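PDB 4HKT: inositol 2-dehydrogenase from Sinorhizobium meliloti, which catalyses the NAD-dependent oxidation of myo-inositol to scyllo-inosose (2-keto-myo-inositol), the first step in the breakdown of myo-inositol to acetyl-CoA. Local coordinates for the interface of chains A and B. Numbering follows the deposited sequence. Chains: chain A/B, Inositol 2-dehydrogenase.

Contact 1: the interface of chains A and B. Residues chain A 213, 215, 225-227; chain B 213, 215, 225-227.
A:Ile225 and B:Ile225 meet at the two-fold axis, their side chains sliding past each other in opposite directions, and illustrate how a symmetric interface can be built from one branched residue facing its own copy. The CG2 methyls face each other across the axis, though their modelled separation is too short to be taken literally. In A:Ile225, CG1 stands anti to the carbonyl carbon (chi1 -63°) and the chain runs on extended beyond it, bringing CD1 beside the axis to CB of B:Ser213 at 3.6 Å. The twin methyl, CD1 of B:Ile225, makes the matching contact with CB of A:Ser213 at 3.8 Å, and it also lies 3.8 Å from CB of A:Ser227. Alongside, A:Ile215 and B:Ile215 repeat the antiparallel slide, CD1 of A:Ile215 resting 3.8 Å from CG1 of B:Ile215. Each Ile225 thus packs against both the Ile225 and the Ser213 of the other chain. Toward the rim come the Ser213 hydroxyls: OG of B:Ser213 lies 3.5 Å from CD1 of A:Ile225, a packing contact in which the hydroxyl borders a methyl. All these side chains project from strands 211-218 and 223-229 of each subunit, neighbouring strands of the sheet in the C-terminal domain, whose face packs against the same face of the other chain.

Contact 2: the interface of chains A and B. Residues chain A 145-146, 243-245; chain B 199, 229, 231.
Strands 144-152 and 237-244 of chain A, with the loop at A:Ser245, meet the end of strand 223-229 of chain B and the loops that carry B:Ile199 and B:Arg231. The principle shown is the paired, end-on salt bridge. NH1 of B:Arg231 donates to OE1 of A:Glu145 at 3.1 Å, and NH2 donates to OE2 of A:Glu145 at 2.7 Å. Both carboxylate oxygens use their syn lone pairs, and the carboxylate and guanidinium planes are turned by only 22°, so the pair of hydrogen bonds should hold both groups against rotation. The arginine chain bends at chi2 (-101°) and chi3, bringing one guanidinium face against the carbonyl of A:Ser245, whose O sits 3.4 Å above the guanidinium centre, while CG2 of B:Ile199 lies off-centre over the opposite face. A lysine in place of B:Arg231 would probably lose the two-pronged grip, leaving one carboxylate oxygen of A:Glu145 without its arginine N-H. NE2 of A:His243 reaches O of B:Arg231 at 3.0 Å in a weak, bent bond and OG of B:Ser229 in another. A water bridges the chains, 2.6 Å from OG of B:Ser229 and 2.9 Å from OE1 of A:Glu145. This charged and hydrated patch probably helps hold the two subunits in register within the deposited four-chain assembly.

Contact 3: the interface of chains A and B. Residues chain A 194, 212-213, 227-228; chain B 146, 223, 225.
OE1 of B:Gln223, the side-chain amide oxygen, accepts hydrogen bonds from two hydroxyls of chain A, an example of one acceptor tying together two strands of a partner. The setting is the sheet of the C-terminal domain of the Gfo/Idh/MocA family. OG of A:Ser213 donates at 2.8 Å to OE1 of B:Gln223, tilted 33° from the carbonyl plane. OG1 of A:Thr194 donates to the same OE1 of B:Gln223 at 3.0 Å from well above that plane, and the two donors arrive on opposite faces. The side chains of A:Thr194 and B:Gln223 slide past each other in opposite directions. In A:Thr194, OG1 stands between the backbone N and the carbonyl carbon (chi1 60°), a placing that turns the hydroxyl toward the glutamine. Together the two bonds would restrict movement of the amide, and they bind strands 188-196 and 211-218 of chain A to the start of strand 223-229 of chain B.

Beside this polar cluster lies selenomethionine B:Met146, from strand 144-152, whose selenium stands where methionine has sulfur. Its chain bends at chi3 (75°) and places the terminal methyl against chain A: CE of B:Met146 is 3.4 Å from OG of A:Ser213 and 3.7 Å from OG of A:Ser227. CE also borders the backbone carbonyl of A:Val212, while the selenium of B:Met146 lies 3.3 Å from O of A:Asn228.

Contact 1: the interface of chains A and B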
# COMPACT_ATOMS: atom_id res chain seq x y z
N SER A 213 26.21 2.42 -8.39
CA SER A 213 25.98 2.00 -7.03
C SER A 213 27.09 2.53 -6.16
O SER A 213 28.25 2.50 -6.54
CB SER A 213 25.93 0.47 -6.93
OG SER A 213 25.02 -0.05 -7.85
N ILE A 215 28.48 2.99 -1.86
CA ILE A 215 28.42 2.86 -0.42
C ILE A 215 29.30 3.93 0.23
O ILE A 215 30.50 4.02 -0.08
CB ILE A 215 28.91 1.49 0.08
CG1 ILE A 215 28.09 0.33 -0.53
CG2 ILE A 215 28.74 1.44 1.59
CD1 ILE A 215 28.81 -1.01 -0.41
N ILE A 225 23.85 3.49 1.36
CA ILE A 225 23.89 2.91 0.05
C ILE A 225 23.04 3.75 -0.87
O ILE A 225 21.90 4.12 -0.54
CB ILE A 225 23.40 1.48 0.06
CG1 ILE A 225 24.28 0.59 0.92
CG2 ILE A 225 23.40 0.93 -1.34
CD1 ILE A 225 23.62 -0.73 1.25
N ILE A 226 23.61 4.08 -2.03
CA ILE A 226 22.95 4.87 -3.04
C ILE A 226 22.85 4.06 -4.35
O ILE A 226 23.84 3.47 -4.79
CB ILE A 226 23.69 6.20 -3.29
CG1 ILE A 226 23.65 7.11 -2.06
CG2 ILE A 226 22.99 6.99 -4.39
CD1 ILE A 226 24.74 8.18 -2.05
N SER A 227 21.66 4.03 -4.94
CA SER A 227 21.42 3.39 -6.24
C SER A 227 20.88 4.46 -7.20
O SER A 227 19.90 5.11 -6.89
CB SER A 227 20.33 2.30 -6.08
OG SER A 227 20.02 1.66 -7.31
N SER B 213 27.19 -3.78 4.00
CA SER B 213 26.70 -3.32 2.72
C SER B 213 27.64 -3.92 1.67
O SER B 213 28.87 -3.93 1.85
CB SER B 213 26.76 -1.82 2.63
OG SER B 213 26.07 -1.17 3.66
N ILE B 215 28.30 -4.45 -2.78
CA ILE B 215 27.98 -4.29 -4.19
C ILE B 215 28.68 -5.40 -4.98
O ILE B 215 29.91 -5.57 -4.88
CB ILE B 215 28.46 -2.95 -4.79
CG1 ILE B 215 27.96 -1.76 -4.01
CG2 ILE B 215 27.99 -2.86 -6.25
CD1 ILE B 215 28.76 -0.49 -4.32
N ILE B 225 23.18 -4.53 -5.10
CA ILE B 225 23.50 -3.98 -3.84
C ILE B 225 22.80 -4.80 -2.78
O ILE B 225 21.60 -5.11 -2.90
CB ILE B 225 22.95 -2.55 -3.75
CG1 ILE B 225 23.52 -1.67 -4.83
CG2 ILE B 225 23.29 -1.93 -2.43
CD1 ILE B 225 22.90 -0.27 -4.85
N ILE B 226 23.51 -5.12 -1.72
CA ILE B 226 22.95 -5.91 -0.65
C ILE B 226 23.19 -5.13 0.64
O ILE B 226 24.30 -4.66 0.91
CB ILE B 226 23.62 -7.28 -0.50
CG1 ILE B 226 23.36 -8.17 -1.68
CG2 ILE B 226 23.16 -7.95 0.80
CD1 ILE B 226 24.45 -9.21 -1.81
N SER B 227 22.14 -5.02 1.43
CA SER B 227 22.18 -4.40 2.77
C SER B 227 21.76 -5.45 3.83
O SER B 227 20.72 -6.07 3.68
CB SER B 227 21.16 -3.27 2.77
OG SER B 227 21.11 -2.57 3.97

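Contact 2: the interface of chains A and B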
# COMPACT_ATOMS: atom_id res chain seq x y z
N GLU A 145 21.66 3.93 11.66
CA GLU A 145 22.62 2.90 11.35
C GLU A 145 22.86 2.77 9.84
O GLU A 145 24.02 2.82 9.40
CB GLU A 145 22.17 1.53 11.97
CG GLU A 145 22.29 1.50 13.50
CD GLU A 145 21.60 0.32 14.20
OE1 GLU A 145 21.08 -0.61 13.54
OE2 GLU A 145 21.56 0.33 15.48
N MSE A 146 21.79 2.54 9.07
CA MSE A 146 21.92 2.23 7.64
C MSE A 146 20.94 3.05 6.84
O MSE A 146 19.73 3.00 7.06
CB MSE A 146 21.79 0.73 7.39
CG MSE A 146 22.80 -0.02 8.28
SE MSE A 146 22.91 -1.94 7.89
CE MSE A 146 23.66 -1.85 6.09
N HIS A 243 17.35 3.06 8.51
CA HIS A 243 17.27 2.01 9.51
C HIS A 243 18.14 2.43 10.67
O HIS A 243 19.30 2.82 10.49
CB HIS A 243 17.72 0.67 8.95
CG HIS A 243 17.76 -0.43 9.96
ND1 HIS A 243 16.62 -1.01 10.49
CD2 HIS A 243 18.80 -1.08 10.53
CE1 HIS A 243 16.97 -1.96 11.34
NE2 HIS A 243 18.28 -2.03 11.37
N GLY A 244 17.57 2.36 11.86
CA GLY A 244 18.25 2.79 13.10
C GLY A 244 17.97 1.80 14.22
O GLY A 244 17.24 0.80 14.02
N SER A 245 18.50 2.09 15.41
CA SER A 245 18.47 1.13 16.53
C SER A 245 17.06 0.75 17.00
O SER A 245 16.85 -0.38 17.40
CB SER A 245 19.26 1.65 17.73
OG SER A 245 18.76 2.92 18.08
N ILE B 199 25.53 -2.51 16.48
CA ILE B 199 24.40 -3.02 17.25
C ILE B 199 24.86 -3.48 18.63
O ILE B 199 24.30 -3.08 19.64
CB ILE B 199 23.65 -4.16 16.50
CG1 ILE B 199 22.97 -3.55 15.27
CG2 ILE B 199 22.60 -4.78 17.40
CD1 ILE B 199 22.66 -4.57 14.21
N SER B 229 21.42 -6.14 8.21
CA SER B 229 21.53 -5.75 9.60
C SER B 229 21.10 -6.94 10.48
O SER B 229 20.13 -7.65 10.19
CB SER B 229 20.67 -4.54 9.95
OG SER B 229 20.72 -4.27 11.38
N ARG B 231 19.70 -6.75 13.34
CA ARG B 231 18.61 -6.42 14.28
C ARG B 231 17.66 -5.40 13.69
O ARG B 231 18.09 -4.29 13.28
CB ARG B 231 19.16 -5.85 15.60
CG ARG B 231 18.08 -5.56 16.65
CD ARG B 231 17.67 -4.10 16.80
NE ARG B 231 18.77 -3.23 17.29
CZ ARG B 231 19.48 -2.42 16.51
NH1 ARG B 231 19.19 -2.36 15.19
NH2 ARG B 231 20.47 -1.67 17.00
O HOH W 1 22.29 -2.15 11.36

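Contact 3: the interface of chains A and B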
# COMPACT_ATOMS: atom_id res chain seq x y z
N THR A 194 30.58 1.48 -7.88
CA THR A 194 30.67 0.72 -9.10
C THR A 194 29.80 1.42 -10.12
O THR A 194 28.96 2.24 -9.78
CB THR A 194 30.15 -0.70 -8.92
OG1 THR A 194 28.77 -0.62 -8.51
CG2 THR A 194 30.96 -1.46 -7.88
N VAL A 212 24.76 3.38 -11.57
CA VAL A 212 25.76 3.40 -10.55
C VAL A 212 25.29 3.02 -9.14
O VAL A 212 24.14 3.24 -8.76
CB VAL A 212 26.50 4.75 -10.53
CG1 VAL A 212 27.03 5.09 -11.93
CG2 VAL A 212 25.62 5.88 -10.00
N SER A 213 26.21 2.42 -8.39
CA SER A 213 25.98 2.00 -7.03
C SER A 213 27.09 2.53 -6.16
O SER A 213 28.25 2.50 -6.54
CB SER A 213 25.93 0.47 -6.93
OG SER A 213 25.02 -0.05 -7.85
N SER A 227 21.66 4.03 -4.94
CA SER A 227 21.42 3.39 -6.24
C SER A 227 20.88 4.46 -7.20
O SER A 227 19.90 5.11 -6.89
CB SER A 227 20.33 2.30 -6.08
OG SER A 227 20.02 1.66 -7.31
N ASN A 228 21.50 4.62 -8.38
CA ASN A 228 21.09 5.62 -9.38
C ASN A 228 20.99 4.94 -10.74
O ASN A 228 21.87 4.17 -11.13
CB ASN A 228 22.17 6.72 -9.51
CG ASN A 228 22.12 7.84 -8.46
OD1 ASN A 228 22.92 8.78 -8.57
ND2 ASN A 228 21.26 7.74 -7.42
N MSE B 146 19.87 -3.47 -12.32
CA MSE B 146 20.31 -3.15 -10.95
C MSE B 146 19.40 -3.85 -9.97
O MSE B 146 18.19 -3.74 -10.07
CB MSE B 146 20.26 -1.64 -10.74
CG MSE B 146 21.13 -0.93 -11.79
SE MSE B 146 21.23 0.99 -11.48
CE MSE B 146 22.47 0.78 -9.97
N GLN B 223 24.62 -4.62 -11.65
CA GLN B 223 24.98 -4.43 -10.25
C GLN B 223 23.90 -4.87 -9.25
O GLN B 223 22.70 -4.62 -9.44
CB GLN B 223 25.31 -2.98 -10.02
CG GLN B 223 26.53 -2.48 -10.80
CD GLN B 223 26.41 -1.01 -11.13
OE1 GLN B 223 26.41 -0.19 -10.24
NE2 GLN B 223 26.30 -0.67 -12.40
N ILE B 225 23.18 -4.53 -5.10
CA ILE B 225 23.50 -3.98 -3.84
C ILE B 225 22.80 -4.80 -2.78
O ILE B 225 21.60 -5.11 -2.90
CB ILE B 225 22.95 -2.55 -3.75
CG1 ILE B 225 23.52 -1.67 -4.83
CG2 ILE B 225 23.29 -1.93 -2.43
CD1 ILE B 225 22.90 -0.27 -4.85

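Contact 1 and contact 3 are neighbours, with the centres of their C-alpha atoms about 7 Å apart, and they share A:Ser213, A:Ser227 and B:Ile225. Contact 2 lies about 15 Å from contact 1 and about 21 Å from contact 3, measured between the same centres. Strand 223-229 of chain B contributes to all three, and residue 146 serves contact 2 from chain A and contact 3 from chain B. Because the interface is two-fold symmetric, contacts 2 and 3 recur with the chains exchanged, placing polar links around the apolar centre of contact 1; the structure alone does not show whether this pairing is used in solution.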